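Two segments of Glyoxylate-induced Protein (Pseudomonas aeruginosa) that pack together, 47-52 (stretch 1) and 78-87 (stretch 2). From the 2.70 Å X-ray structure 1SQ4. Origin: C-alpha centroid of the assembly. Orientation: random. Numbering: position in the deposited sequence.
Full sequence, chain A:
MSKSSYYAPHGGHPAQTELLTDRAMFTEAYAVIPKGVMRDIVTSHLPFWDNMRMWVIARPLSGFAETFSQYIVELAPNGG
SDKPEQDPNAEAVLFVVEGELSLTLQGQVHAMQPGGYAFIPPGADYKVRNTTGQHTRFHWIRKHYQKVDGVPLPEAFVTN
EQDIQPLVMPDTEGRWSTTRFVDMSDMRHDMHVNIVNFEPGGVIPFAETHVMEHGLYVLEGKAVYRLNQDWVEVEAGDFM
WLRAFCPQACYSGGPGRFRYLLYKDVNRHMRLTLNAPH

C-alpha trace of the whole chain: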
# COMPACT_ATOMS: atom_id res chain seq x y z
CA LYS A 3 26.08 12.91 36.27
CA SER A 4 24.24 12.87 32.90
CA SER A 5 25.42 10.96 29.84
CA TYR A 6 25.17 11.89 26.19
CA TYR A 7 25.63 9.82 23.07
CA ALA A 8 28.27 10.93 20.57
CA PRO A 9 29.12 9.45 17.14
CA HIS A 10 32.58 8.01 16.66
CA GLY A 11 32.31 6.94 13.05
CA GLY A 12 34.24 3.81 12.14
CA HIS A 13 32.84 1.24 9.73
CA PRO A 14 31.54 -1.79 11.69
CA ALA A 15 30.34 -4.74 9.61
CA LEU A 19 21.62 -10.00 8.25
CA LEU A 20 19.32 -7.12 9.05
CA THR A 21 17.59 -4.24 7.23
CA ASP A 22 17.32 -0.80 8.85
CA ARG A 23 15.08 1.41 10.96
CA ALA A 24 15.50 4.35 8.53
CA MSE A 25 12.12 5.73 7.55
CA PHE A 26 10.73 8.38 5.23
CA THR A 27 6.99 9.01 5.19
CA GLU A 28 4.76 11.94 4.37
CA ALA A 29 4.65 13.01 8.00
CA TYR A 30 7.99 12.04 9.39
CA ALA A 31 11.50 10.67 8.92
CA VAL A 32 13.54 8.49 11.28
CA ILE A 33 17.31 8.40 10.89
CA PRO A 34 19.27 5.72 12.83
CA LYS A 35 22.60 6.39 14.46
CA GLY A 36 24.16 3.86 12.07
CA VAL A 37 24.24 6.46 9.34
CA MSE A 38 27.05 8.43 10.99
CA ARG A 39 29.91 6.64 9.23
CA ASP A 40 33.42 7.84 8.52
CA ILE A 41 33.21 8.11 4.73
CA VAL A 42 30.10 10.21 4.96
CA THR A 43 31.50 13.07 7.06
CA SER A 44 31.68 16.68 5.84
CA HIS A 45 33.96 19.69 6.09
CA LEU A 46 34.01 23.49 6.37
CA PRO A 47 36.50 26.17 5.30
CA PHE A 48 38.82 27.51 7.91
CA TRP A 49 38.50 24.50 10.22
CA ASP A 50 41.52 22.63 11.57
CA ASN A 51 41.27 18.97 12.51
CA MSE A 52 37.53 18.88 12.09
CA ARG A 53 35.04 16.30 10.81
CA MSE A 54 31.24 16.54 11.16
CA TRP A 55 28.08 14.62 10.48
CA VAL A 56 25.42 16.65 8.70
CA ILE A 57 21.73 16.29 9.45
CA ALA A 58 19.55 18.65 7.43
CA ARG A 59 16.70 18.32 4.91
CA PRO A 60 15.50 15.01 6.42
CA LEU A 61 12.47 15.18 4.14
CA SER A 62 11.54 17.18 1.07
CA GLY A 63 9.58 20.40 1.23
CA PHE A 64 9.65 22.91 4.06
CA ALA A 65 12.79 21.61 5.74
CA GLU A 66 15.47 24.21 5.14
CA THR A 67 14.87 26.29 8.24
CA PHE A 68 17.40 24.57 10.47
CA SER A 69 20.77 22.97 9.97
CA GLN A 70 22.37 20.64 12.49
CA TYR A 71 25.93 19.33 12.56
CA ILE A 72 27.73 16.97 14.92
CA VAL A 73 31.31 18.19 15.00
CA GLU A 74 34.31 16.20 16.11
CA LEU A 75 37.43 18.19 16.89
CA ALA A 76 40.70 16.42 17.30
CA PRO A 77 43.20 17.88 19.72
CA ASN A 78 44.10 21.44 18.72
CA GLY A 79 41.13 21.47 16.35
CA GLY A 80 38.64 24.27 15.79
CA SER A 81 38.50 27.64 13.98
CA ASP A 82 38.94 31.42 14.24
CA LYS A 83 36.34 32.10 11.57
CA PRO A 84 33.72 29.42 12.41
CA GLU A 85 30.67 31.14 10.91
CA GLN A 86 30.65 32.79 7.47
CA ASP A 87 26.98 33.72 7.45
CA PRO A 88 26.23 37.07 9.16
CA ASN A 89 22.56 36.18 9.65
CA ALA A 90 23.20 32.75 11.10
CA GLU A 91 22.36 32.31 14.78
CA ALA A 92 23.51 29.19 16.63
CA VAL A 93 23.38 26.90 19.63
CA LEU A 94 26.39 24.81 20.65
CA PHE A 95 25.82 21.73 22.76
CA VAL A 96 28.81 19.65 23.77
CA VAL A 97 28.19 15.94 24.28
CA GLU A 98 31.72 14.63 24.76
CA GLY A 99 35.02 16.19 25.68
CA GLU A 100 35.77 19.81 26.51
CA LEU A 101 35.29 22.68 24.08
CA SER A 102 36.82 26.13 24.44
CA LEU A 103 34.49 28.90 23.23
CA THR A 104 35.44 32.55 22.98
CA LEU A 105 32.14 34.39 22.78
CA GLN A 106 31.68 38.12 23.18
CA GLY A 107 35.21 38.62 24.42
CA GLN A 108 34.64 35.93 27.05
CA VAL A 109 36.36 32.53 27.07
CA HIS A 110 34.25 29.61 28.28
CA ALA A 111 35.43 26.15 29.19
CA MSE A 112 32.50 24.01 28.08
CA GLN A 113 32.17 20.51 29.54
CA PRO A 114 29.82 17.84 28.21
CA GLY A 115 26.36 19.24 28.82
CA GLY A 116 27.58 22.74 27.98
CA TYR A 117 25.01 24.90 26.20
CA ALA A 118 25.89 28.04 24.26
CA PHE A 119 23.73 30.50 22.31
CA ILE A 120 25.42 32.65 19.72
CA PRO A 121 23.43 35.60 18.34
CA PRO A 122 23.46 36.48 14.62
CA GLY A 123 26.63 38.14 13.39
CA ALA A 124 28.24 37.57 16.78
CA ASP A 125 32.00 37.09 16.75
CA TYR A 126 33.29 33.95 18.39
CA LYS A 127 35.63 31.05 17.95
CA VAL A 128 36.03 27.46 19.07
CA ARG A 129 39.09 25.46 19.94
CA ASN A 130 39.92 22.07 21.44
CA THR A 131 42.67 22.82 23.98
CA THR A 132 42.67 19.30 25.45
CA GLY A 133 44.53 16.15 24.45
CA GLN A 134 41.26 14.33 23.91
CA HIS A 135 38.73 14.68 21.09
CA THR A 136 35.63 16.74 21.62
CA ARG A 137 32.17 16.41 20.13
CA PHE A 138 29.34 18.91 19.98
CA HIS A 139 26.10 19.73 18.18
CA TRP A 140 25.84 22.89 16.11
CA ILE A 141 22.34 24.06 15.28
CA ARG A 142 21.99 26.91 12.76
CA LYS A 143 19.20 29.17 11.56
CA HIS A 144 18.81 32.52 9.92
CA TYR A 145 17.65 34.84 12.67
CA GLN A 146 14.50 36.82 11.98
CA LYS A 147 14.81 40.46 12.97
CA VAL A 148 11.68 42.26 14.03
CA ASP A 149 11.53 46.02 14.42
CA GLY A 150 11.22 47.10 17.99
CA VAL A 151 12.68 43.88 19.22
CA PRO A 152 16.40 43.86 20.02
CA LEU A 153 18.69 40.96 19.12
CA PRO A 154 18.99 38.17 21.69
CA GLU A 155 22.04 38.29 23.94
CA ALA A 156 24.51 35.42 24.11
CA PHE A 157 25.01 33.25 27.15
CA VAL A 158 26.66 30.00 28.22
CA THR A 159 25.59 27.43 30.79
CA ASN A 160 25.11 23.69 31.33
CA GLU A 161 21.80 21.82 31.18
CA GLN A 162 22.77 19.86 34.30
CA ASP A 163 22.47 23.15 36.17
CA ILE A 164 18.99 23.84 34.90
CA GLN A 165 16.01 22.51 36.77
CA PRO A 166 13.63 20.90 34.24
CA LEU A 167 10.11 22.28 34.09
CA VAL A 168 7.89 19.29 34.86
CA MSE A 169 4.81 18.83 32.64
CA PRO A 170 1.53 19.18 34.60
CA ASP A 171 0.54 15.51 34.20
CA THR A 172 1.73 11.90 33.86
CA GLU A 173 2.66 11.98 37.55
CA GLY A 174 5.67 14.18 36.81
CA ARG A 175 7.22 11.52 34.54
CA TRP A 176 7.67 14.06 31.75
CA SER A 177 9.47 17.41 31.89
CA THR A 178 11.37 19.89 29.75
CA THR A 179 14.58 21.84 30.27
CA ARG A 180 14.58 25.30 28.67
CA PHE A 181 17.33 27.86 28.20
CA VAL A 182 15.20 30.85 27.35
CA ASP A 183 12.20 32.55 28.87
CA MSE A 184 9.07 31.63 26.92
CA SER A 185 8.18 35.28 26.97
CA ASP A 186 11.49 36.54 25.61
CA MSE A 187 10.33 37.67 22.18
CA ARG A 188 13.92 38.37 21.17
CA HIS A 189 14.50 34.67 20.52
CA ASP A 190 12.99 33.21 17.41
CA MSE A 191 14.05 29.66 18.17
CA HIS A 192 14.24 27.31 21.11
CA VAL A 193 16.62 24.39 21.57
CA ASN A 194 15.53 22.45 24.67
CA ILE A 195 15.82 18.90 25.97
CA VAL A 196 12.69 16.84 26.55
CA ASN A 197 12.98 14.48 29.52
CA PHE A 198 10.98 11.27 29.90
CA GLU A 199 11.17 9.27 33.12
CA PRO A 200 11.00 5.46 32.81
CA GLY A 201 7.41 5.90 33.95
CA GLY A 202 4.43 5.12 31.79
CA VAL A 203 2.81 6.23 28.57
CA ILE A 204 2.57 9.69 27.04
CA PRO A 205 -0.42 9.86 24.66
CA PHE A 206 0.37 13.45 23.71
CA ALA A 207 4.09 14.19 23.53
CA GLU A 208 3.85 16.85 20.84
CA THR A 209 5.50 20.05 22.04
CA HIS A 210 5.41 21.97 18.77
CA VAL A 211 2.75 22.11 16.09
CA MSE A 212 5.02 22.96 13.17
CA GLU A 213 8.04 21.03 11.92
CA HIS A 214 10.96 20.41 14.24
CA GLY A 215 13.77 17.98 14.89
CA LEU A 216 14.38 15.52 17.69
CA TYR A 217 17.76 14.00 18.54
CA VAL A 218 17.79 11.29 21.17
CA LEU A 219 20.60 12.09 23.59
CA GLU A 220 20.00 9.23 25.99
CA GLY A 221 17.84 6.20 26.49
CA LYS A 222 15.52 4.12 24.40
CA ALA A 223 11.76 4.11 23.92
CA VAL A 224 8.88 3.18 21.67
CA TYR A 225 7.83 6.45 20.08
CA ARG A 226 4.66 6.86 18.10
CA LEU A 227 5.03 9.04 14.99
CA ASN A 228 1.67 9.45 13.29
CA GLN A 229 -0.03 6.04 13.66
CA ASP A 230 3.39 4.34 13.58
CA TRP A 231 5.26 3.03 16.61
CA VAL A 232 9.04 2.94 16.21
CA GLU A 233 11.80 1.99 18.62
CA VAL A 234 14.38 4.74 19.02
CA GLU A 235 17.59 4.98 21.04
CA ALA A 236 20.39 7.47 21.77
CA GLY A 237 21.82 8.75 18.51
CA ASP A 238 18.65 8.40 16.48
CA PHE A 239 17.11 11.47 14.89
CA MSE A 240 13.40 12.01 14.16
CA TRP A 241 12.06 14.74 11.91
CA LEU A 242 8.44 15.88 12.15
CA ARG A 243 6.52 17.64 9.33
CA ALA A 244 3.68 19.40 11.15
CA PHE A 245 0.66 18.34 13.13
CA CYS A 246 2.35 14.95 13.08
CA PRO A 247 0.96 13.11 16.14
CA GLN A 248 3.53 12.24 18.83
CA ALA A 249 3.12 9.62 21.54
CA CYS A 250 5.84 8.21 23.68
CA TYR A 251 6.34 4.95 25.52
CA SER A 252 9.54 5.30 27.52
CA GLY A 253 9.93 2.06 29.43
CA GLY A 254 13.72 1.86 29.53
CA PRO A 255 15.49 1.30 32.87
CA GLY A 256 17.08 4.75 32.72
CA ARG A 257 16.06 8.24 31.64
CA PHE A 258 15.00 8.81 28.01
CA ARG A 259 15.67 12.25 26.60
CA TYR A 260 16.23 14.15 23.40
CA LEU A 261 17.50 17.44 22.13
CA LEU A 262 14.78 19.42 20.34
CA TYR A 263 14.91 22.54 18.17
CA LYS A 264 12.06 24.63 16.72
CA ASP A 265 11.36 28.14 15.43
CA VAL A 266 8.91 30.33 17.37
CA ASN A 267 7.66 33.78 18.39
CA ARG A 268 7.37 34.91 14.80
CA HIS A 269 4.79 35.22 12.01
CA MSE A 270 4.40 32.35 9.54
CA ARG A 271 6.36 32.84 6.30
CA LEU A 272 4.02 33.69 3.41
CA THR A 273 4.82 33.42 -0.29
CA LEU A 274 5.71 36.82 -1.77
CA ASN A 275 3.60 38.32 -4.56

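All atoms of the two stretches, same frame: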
# COMPACT_ATOMS: atom_id res chain seq x y z
N PRO A 47 35.30 25.36 5.48
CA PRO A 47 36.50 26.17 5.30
C PRO A 47 36.96 26.75 6.60
O PRO A 47 36.14 27.05 7.47
CB PRO A 47 36.04 27.27 4.36
CG PRO A 47 35.03 26.60 3.53
CD PRO A 47 34.24 25.79 4.56
N PHE A 48 38.26 26.90 6.73
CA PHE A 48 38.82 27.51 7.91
C PHE A 48 38.70 26.66 9.18
O PHE A 48 38.71 27.18 10.29
CB PHE A 48 38.14 28.87 8.12
CG PHE A 48 38.09 29.73 6.87
CD1 PHE A 48 39.27 30.06 6.19
CD2 PHE A 48 36.89 30.21 6.36
CE1 PHE A 48 39.25 30.87 5.05
CE2 PHE A 48 36.86 31.02 5.22
CZ PHE A 48 38.05 31.35 4.56
N TRP A 49 38.58 25.34 9.03
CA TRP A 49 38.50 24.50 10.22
C TRP A 49 39.66 23.52 10.27
O TRP A 49 39.90 22.77 9.31
CB TRP A 49 37.17 23.74 10.28
CG TRP A 49 35.98 24.59 10.70
CD1 TRP A 49 35.27 25.45 9.91
CD2 TRP A 49 35.38 24.64 11.99
NE1 TRP A 49 34.25 26.03 10.64
CE2 TRP A 49 34.30 25.55 11.92
CE3 TRP A 49 35.64 24.00 13.21
CZ2 TRP A 49 33.48 25.84 13.02
CZ3 TRP A 49 34.82 24.29 14.31
CH2 TRP A 49 33.76 25.20 14.21
N ASP A 50 40.39 23.53 11.38
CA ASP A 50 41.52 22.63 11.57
C ASP A 50 41.10 21.41 12.36
O ASP A 50 40.41 21.51 13.37
CB ASP A 50 42.65 23.33 12.33
CG ASP A 50 42.83 24.77 11.90
OD1 ASP A 50 43.14 24.99 10.71
OD2 ASP A 50 42.66 25.67 12.75
N ASN A 51 41.55 20.25 11.89
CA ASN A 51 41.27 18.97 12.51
C ASN A 51 39.81 18.78 12.86
O ASN A 51 39.46 18.40 13.97
CB ASN A 51 42.14 18.80 13.77
CG ASN A 51 43.61 18.95 13.46
OD1 ASN A 51 44.10 18.40 12.47
ND2 ASN A 51 44.33 19.68 14.31
N MSE A 52 38.95 19.00 11.87
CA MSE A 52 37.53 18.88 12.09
C MSE A 52 36.81 17.96 11.11
O MSE A 52 37.10 17.94 9.91
CB MSE A 52 36.90 20.26 12.03
CG MSE A 52 35.40 20.32 12.32
SE MSE A 52 34.20 19.93 10.86
CE MSE A 52 33.64 21.75 10.42
N ASN A 78 43.62 20.23 19.39
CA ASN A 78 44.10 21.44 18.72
C ASN A 78 43.19 21.84 17.56
O ASN A 78 43.51 22.76 16.82
CB ASN A 78 45.54 21.22 18.25
CG ASN A 78 46.25 22.51 17.91
OD1 ASN A 78 46.42 23.38 18.78
ND2 ASN A 78 46.66 22.67 16.65
N GLY A 79 42.06 21.16 17.42
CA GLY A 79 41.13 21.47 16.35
C GLY A 79 40.21 22.64 16.66
O GLY A 79 40.10 23.07 17.80
N GLY A 80 39.55 23.15 15.62
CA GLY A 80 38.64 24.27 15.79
C GLY A 80 38.76 25.31 14.68
O GLY A 80 39.14 24.96 13.56
N SER A 81 38.45 26.57 14.98
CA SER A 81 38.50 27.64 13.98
C SER A 81 38.40 29.08 14.51
O SER A 81 37.75 29.34 15.53
CB SER A 81 37.38 27.43 12.97
OG SER A 81 37.21 28.59 12.16
N ASP A 82 39.02 30.03 13.82
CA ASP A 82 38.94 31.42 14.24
C ASP A 82 37.95 32.21 13.41
O ASP A 82 37.73 33.40 13.63
CB ASP A 82 40.31 32.08 14.20
CG ASP A 82 41.25 31.49 15.21
OD1 ASP A 82 40.84 31.36 16.39
OD2 ASP A 82 42.40 31.15 14.84
N LYS A 83 37.34 31.52 12.44
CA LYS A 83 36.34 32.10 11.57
C LYS A 83 35.34 30.98 11.34
O LYS A 83 35.12 30.54 10.22
CB LYS A 83 36.97 32.52 10.24
CG LYS A 83 37.99 33.64 10.38
CD LYS A 83 38.98 33.71 9.21
CE LYS A 83 38.35 34.22 7.92
NZ LYS A 83 39.34 34.29 6.81
N PRO A 84 34.70 30.51 12.43
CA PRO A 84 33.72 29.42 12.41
C PRO A 84 32.48 29.66 11.54
O PRO A 84 32.10 28.80 10.75
CB PRO A 84 33.39 29.24 13.88
CG PRO A 84 33.45 30.64 14.39
CD PRO A 84 34.69 31.19 13.74
N GLU A 85 31.86 30.83 11.69
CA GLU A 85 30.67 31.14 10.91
C GLU A 85 30.96 32.15 9.81
O GLU A 85 31.63 33.16 10.04
CB GLU A 85 29.57 31.67 11.82
CG GLU A 85 28.24 31.87 11.12
CD GLU A 85 27.69 30.56 10.59
OE1 GLU A 85 27.37 29.69 11.42
OE2 GLU A 85 27.59 30.40 9.35
N GLN A 86 30.45 31.89 8.61
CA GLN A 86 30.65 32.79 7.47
C GLN A 86 29.40 33.58 7.16
O GLN A 86 29.45 34.61 6.48
CB GLN A 86 31.04 31.99 6.23
CG GLN A 86 32.38 31.33 6.35
CD GLN A 86 33.45 32.31 6.73
OE1 GLN A 86 33.47 32.84 7.85
NE2 GLN A 86 34.35 32.59 5.79
N ASP A 87 28.27 33.09 7.67
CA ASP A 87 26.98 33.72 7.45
C ASP A 87 26.63 34.70 8.56
O ASP A 87 26.42 34.31 9.71
CB ASP A 87 25.90 32.63 7.35
CG ASP A 87 24.60 33.14 6.77
OD1 ASP A 87 24.15 34.25 7.15
OD2 ASP A 87 24.02 32.42 5.93
O HOH W 1 47.45 20.68 14.61

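What fixes the register of the two backbones? Asp 50 and Gly 80 form an antiparallel hydrogen-bonded pair: Asp 50 N donates to Gly 80 O and Gly 80 N to Asp 50 O, each at 2.9 Å. Both glycines suit their places. At phi 138°, psi -152°, a CB on Gly 80 would jam against the carbonyl O of Gly 79, while a CB on Gly 79 would come within 2.9 Å of Asn 51 O and 3.0 Å of Asp 50 O.

Why does Ser 81 point toward the other stretch? Its t rotamer (chi1 168°) lets OG donate to Phe 48 O at 2.8 Å, and the same OG accepts from Lys 83 N at 2.9 Å. One small hydroxyl thus ties the strand to the opposing loop while holding the turn that follows it.

How are the two aromatic rings used? Trp 49 leaves its backbone sideways, but chi1 -76° (m) and chi2 79° bring the indole back against stretch 2. Ser 81 CB sits over the face of its five-membered ring, 3.7 Å from the centroid, and Trp 49 CZ2 meets Pro 84 CB at 3.5 Å, an apolar contact in which the indole covers part of the proline. Phe 48, also m, points toward stretch 2. Lys 83 reaches it through an m, t, p, t chain that sets NZ over the ring face, 4.1 Å from the centroid, in a cation-pi interaction. Together the two stretches bury 537 Å².

What closes the exposed end? Asn 51 (m) and Asn 78 (t) share a water, which accepts from Asn 51 ND2 at 3.3 Å and Asn 78 ND2 at 3.0 Å. Amides suit this solvent-facing corner because each offers an N-H to the water.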